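Local coordinates for protein actinorhodin polyketide putative beta-ketoacyl synthase 2 (Streptomyces coelicolor A3, PDB 1TQY) that probably serves as the chain length factor that pairs with a ketosynthase in building the polyketide chain of the antibiotic actinorhodin, at residues His67-Gly70 with Arg71-Pro74; Lys133-Ser136 with Val137-Phe141. One frame throughout, in Å; residues are numbered along the deposited sequence.

Interaction 1 of 2, residues His67-Gly70 with Arg71-Pro74; sequences HIPG and RLLP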
loop_
_atom_site.group_PDB
_atom_site.type_symbol
_atom_site.label_atom_id
_atom_site.label_comp_id
_atom_site.label_asym_id
_atom_site.label_seq_id
_atom_site.Cartn_x
_atom_site.Cartn_y
_atom_site.Cartn_z
ATOM N N HIS B 67 10.103 -25.312 -1.083
ATOM C CA HIS B 67 9.641 -24.533 0.065
ATOM C C HIS B 67 8.154 -24.181 0.025
ATOM O O HIS B 67 7.527 -24.009 1.069
ATOM C CB HIS B 67 10.463 -23.254 0.158
ATOM C CG HIS B 67 11.920 -23.490 0.420
ATOM N ND1 HIS B 67 12.457 -23.473 1.688
ATOM C CD2 HIS B 67 12.952 -23.732 -0.422
ATOM C CE1 HIS B 67 13.758 -23.688 1.618
ATOM N NE2 HIS B 67 14.084 -23.848 0.349
ATOM N N ILE B 68 7.606 -24.085 -1.183
ATOM C CA ILE B 68 6.210 -23.726 -1.400
ATOM C C ILE B 68 5.370 -24.916 -1.907
ATOM O O ILE B 68 5.817 -25.699 -2.757
ATOM C CB ILE B 68 6.133 -22.574 -2.441
ATOM C CG1 ILE B 68 6.863 -21.330 -1.910
ATOM C CG2 ILE B 68 4.691 -22.287 -2.806
ATOM C CD1 ILE B 68 6.322 -20.794 -0.588
ATOM N N PRO B 69 4.136 -25.060 -1.390
ATOM C CA PRO B 69 3.205 -26.135 -1.768
ATOM C C PRO B 69 2.903 -26.100 -3.269
ATOM O O PRO B 69 2.628 -25.036 -3.823
ATOM C CB PRO B 69 1.963 -25.824 -0.935
ATOM C CG PRO B 69 2.526 -25.177 0.287
ATOM C CD PRO B 69 3.593 -24.263 -0.277
ATOM N N GLY B 70 2.936 -27.258 -3.922
ATOM C CA GLY B 70 2.678 -27.303 -5.351
ATOM C C GLY B 70 1.448 -26.531 -5.805
ATOM O O GLY B 70 1.357 -26.099 -6.951
ATOM N N ARG B 71 0.494 -26.356 -4.904
ATOM C CA ARG B 71 -0.728 -25.643 -5.234
ATOM C C ARG B 71 -0.499 -24.147 -5.471
ATOM O O ARG B 71 -1.110 -23.544 -6.356
ATOM C CB ARG B 71 -1.724 -25.829 -4.100
ATOM C CG ARG B 71 -3.112 -25.335 -4.390
ATOM C CD ARG B 71 -3.982 -25.666 -3.209
ATOM N NE ARG B 71 -3.476 -25.024 -1.996
ATOM C CZ ARG B 71 -3.483 -23.710 -1.796
ATOM N NH1 ARG B 71 -3.971 -22.904 -2.734
ATOM N NH2 ARG B 71 -3.012 -23.203 -0.662
ATOM N N LEU B 72 0.390 -23.559 -4.675
ATOM C CA LEU B 72 0.687 -22.132 -4.768
ATOM C C LEU B 72 1.720 -21.735 -5.834
ATOM O O LEU B 72 1.797 -20.569 -6.207
ATOM C CB LEU B 72 1.131 -21.610 -3.396
ATOM C CG LEU B 72 0.074 -21.617 -2.288
ATOM C CD1 LEU B 72 0.699 -21.206 -0.967
ATOM C CD2 LEU B 72 -1.053 -20.648 -2.652
ATOM N N LEU B 73 2.498 -22.695 -6.330
ATOM C CA LEU B 73 3.517 -22.409 -7.337
ATOM C C LEU B 73 2.995 -21.737 -8.609
ATOM O O LEU B 73 3.580 -20.759 -9.088
ATOM C CB LEU B 73 4.260 -23.690 -7.715
ATOM C CG LEU B 73 5.091 -24.324 -6.609
ATOM C CD1 LEU B 73 5.627 -25.670 -7.099
ATOM C CD2 LEU B 73 6.250 -23.407 -6.215
ATOM N N PRO B 74 1.889 -22.249 -9.174
ATOM C CA PRO B 74 1.291 -21.697 -10.398
ATOM C C PRO B 74 0.807 -20.253 -10.282
ATOM O O PRO B 74 0.794 -19.510 -11.260
ATOM C CB PRO B 74 0.100 -22.621 -10.668
ATOM C CG PRO B 74 0.374 -23.846 -9.858
ATOM C CD PRO B 74 1.070 -23.347 -8.637
#

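Interaction 2 of 2, residues Lys133-Ser136 with Val137-Phe141; sequences KSVS and VYESF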
loop_
_atom_site.group_PDB
_atom_site.type_symbol
_atom_site.label_atom_id
_atom_site.label_comp_id
_atom_site.label_asym_id
_atom_site.label_seq_id
_atom_site.Cartn_x
_atom_site.Cartn_y
_atom_site.Cartn_z
ATOM N N LYS B 133 -7.043 -14.246 -24.425
ATOM C CA LYS B 133 -7.457 -15.546 -23.925
ATOM C C LYS B 133 -6.329 -16.352 -23.288
ATOM O O LYS B 133 -6.578 -17.291 -22.530
ATOM C CB LYS B 133 -8.115 -16.365 -25.040
ATOM C CG LYS B 133 -9.514 -15.884 -25.392
ATOM C CD LYS B 133 -10.186 -16.841 -26.343
ATOM C CE LYS B 133 -11.576 -16.366 -26.706
ATOM N NZ LYS B 133 -11.511 -15.052 -27.406
ATOM N N SER B 134 -5.089 -15.975 -23.574
ATOM C CA SER B 134 -3.938 -16.684 -23.027
ATOM C C SER B 134 -3.566 -16.233 -21.613
ATOM O O SER B 134 -2.767 -16.893 -20.941
ATOM C CB SER B 134 -2.725 -16.491 -23.936
ATOM O OG SER B 134 -2.236 -15.166 -23.823
ATOM N N VAL B 135 -4.134 -15.114 -21.166
ATOM C CA VAL B 135 -3.826 -14.588 -19.838
ATOM C C VAL B 135 -4.245 -15.515 -18.709
ATOM O O VAL B 135 -5.360 -16.037 -18.682
ATOM C CB VAL B 135 -4.456 -13.185 -19.613
ATOM C CG1 VAL B 135 -4.283 -12.752 -18.153
ATOM C CG2 VAL B 135 -3.783 -12.172 -20.520
ATOM N N SER B 136 -3.316 -15.720 -17.782
ATOM C CA SER B 136 -3.512 -16.582 -16.621
ATOM C C SER B 136 -4.692 -16.207 -15.739
ATOM O O SER B 136 -5.041 -15.032 -15.600
ATOM C CB SER B 136 -2.246 -16.589 -15.771
ATOM O OG SER B 136 -2.493 -17.229 -14.536
ATOM N N VAL B 137 -5.298 -17.210 -15.121
ATOM C CA VAL B 137 -6.421 -16.948 -14.243
ATOM C C VAL B 137 -5.903 -16.373 -12.917
ATOM O O VAL B 137 -6.691 -15.947 -12.073
ATOM C CB VAL B 137 -7.252 -18.248 -13.979
ATOM C CG1 VAL B 137 -7.963 -18.679 -15.260
ATOM C CG2 VAL B 137 -6.339 -19.367 -13.485
ATOM N N TYR B 138 -4.578 -16.352 -12.744
ATOM C CA TYR B 138 -3.956 -15.819 -11.521
ATOM C C TYR B 138 -3.425 -14.389 -11.684
ATOM O O TYR B 138 -3.036 -13.752 -10.703
ATOM C CB TYR B 138 -2.788 -16.698 -11.063
ATOM C CG TYR B 138 -3.133 -18.153 -10.954
ATOM C CD1 TYR B 138 -4.195 -18.577 -10.146
ATOM C CD2 TYR B 138 -2.432 -19.107 -11.698
ATOM C CE1 TYR B 138 -4.560 -19.915 -10.087
ATOM C CE2 TYR B 138 -2.784 -20.454 -11.649
ATOM C CZ TYR B 138 -3.853 -20.851 -10.845
ATOM O OH TYR B 138 -4.239 -22.173 -10.808
ATOM N N GLU B 139 -3.399 -13.887 -12.913
ATOM C CA GLU B 139 -2.894 -12.535 -13.153
ATOM C C GLU B 139 -3.668 -11.514 -12.331
ATOM O O GLU B 139 -3.141 -10.456 -11.987
ATOM C CB GLU B 139 -2.991 -12.185 -14.640
ATOM C CG GLU B 139 -2.682 -10.732 -14.984
ATOM C CD GLU B 139 -1.235 -10.306 -14.715
ATOM O OE1 GLU B 139 -0.409 -11.104 -14.227
ATOM O OE2 GLU B 139 -0.921 -9.138 -15.009
ATOM N N SER B 140 -4.915 -11.849 -12.009
ATOM C CA SER B 140 -5.794 -10.972 -11.237
ATOM C C SER B 140 -5.319 -10.710 -9.812
ATOM O O SER B 140 -5.715 -9.718 -9.204
ATOM C CB SER B 140 -7.212 -11.555 -11.197
ATOM O OG SER B 140 -7.188 -12.874 -10.671
ATOM N N PHE B 141 -4.471 -11.579 -9.271
ATOM C CA PHE B 141 -4.003 -11.357 -7.908
ATOM C C PHE B 141 -2.531 -11.672 -7.653
ATOM O O PHE B 141 -2.047 -11.482 -6.540
ATOM C CB PHE B 141 -4.854 -12.156 -6.920
ATOM C CG PHE B 141 -4.719 -13.647 -7.073
ATOM C CD1 PHE B 141 -5.672 -14.379 -7.772
ATOM C CD2 PHE B 141 -3.639 -14.317 -6.515
ATOM C CE1 PHE B 141 -5.551 -15.759 -7.916
ATOM C CE2 PHE B 141 -3.508 -15.699 -6.654
ATOM C CZ PHE B 141 -4.469 -16.418 -7.354
#

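Interaction 1 of 2, residues His67-Gly70 with Arg71-Pro74
Ile68 meets two consecutive leucines, Leu72 and Leu73, where the chain turns through Gly70 and Arg71, an example of a beta turn, from Pro69 to Leu72, closed by both backbone and side chains. In Ile68 chi1 of -62° puts CG1 beside the backbone N and leaves CG2 anti to it, which directs this methyl to the Leu72 CB at 3.7 Å; the two side chains run at about a right angle. The same CG2 is 3.9 Å from Leu73 CD2, which also touches Ile68 CB, so one methyl is shared by both leucines. Leu72 and Leu73 adopt nearly the same conformation, each with CG anti to its carbonyl carbon. Both reach Ile68, but Leu73 CD1 also rests 3.8 Å from Gly70 CA, whereas Leu72 CD1 lies loosely against Pro69 CD.

The carbonyl of Pro69 holds the backbone. It accepts from Leu72 N (2.8 Å to Pro69 O) and, more weakly, from Leu73 N, which adds a single helical turn. Pro74 has no N-H to continue this pattern; its CD instead packs 3.2 Å from Gly70 O. Leu72 O and Leu73 O find partners in Thr76 and Arg81. The whole turn joins helix 64-67 to helix 78-93: Ile68 packs on Leu84 and Thr85 of the latter, Leu73 turns back onto Ala64 and Pro65, and Leu72 reaches Gln151 of helix 147-156.

Interaction 2 of 2, residues Lys133-Ser136 with Val137-Phe141
The Tyr138 ring has the Ser136 hydroxyl beside it, OG standing 3.4 Å from CD2 at an oblique angle. One face is covered by the preceding residue, Val137, whose CG2 sits 3.8 Å above the plane, over the ring centre. Phe141 CE1 meets the ring edge in plane, while one face of the Phe141 ring receives the carbonyl oxygen Tyr138 O, offset toward the rim.

Ser136 illustrates how a short polar side chain can start a turn. With OG anti to the backbone N (chi1 170°), the hydroxyl lies beside its own carbonyl carbon and accepts from Tyr138 N at 2.9 Å; at 164° the N-H points almost straight at OG. This is an ST turn, laid over a type I beta turn from Ser136 to Glu139 whose own closing bond, Glu139 N to Ser136 O, is weak at 3.4 Å. Val135 CG1 adds an apolar touch, 3.8 Å from Glu139 CB. The Glu139 chain then bends away at chi2 (65°), taking OE2 to Thr120 OG1 on helix 117-129, where Glu123 OE1 in turn accepts from Ser136 N.

Val135, Glu139, Ser140 and Phe141 also pack against the other protein chain of the assembly. Chemically, the serine hydroxyl gives Tyr138 N a nearly straight acceptor beside the weak turn bond, and Phe141 N to Tyr138 O (3.0 Å) follows; the capping bond may thus steady the entry to helix 139-142.

In the fold
Two turns some sixty residues apart in sequence here become neighbours in space. The centres of interaction 1 and interaction 2 lie about 17 Å apart, and the closest link is packing, with Pro74 O 3.3 Å from Tyr138 CD2. Gln75, just past interaction 1, extends this junction by touching both Tyr138 and Phe141. The turns lean on different helices: residues 67-74 pack on helices 78-93 and 147-156, whereas residues 133-141 pack on helix 117-129. Their surroundings also differ, since 133-141 meets the other protein chain of the assembly and 67-74 does not. The sodium ion is bound elsewhere, by Pro21 and Gln58, which belong to neither contact.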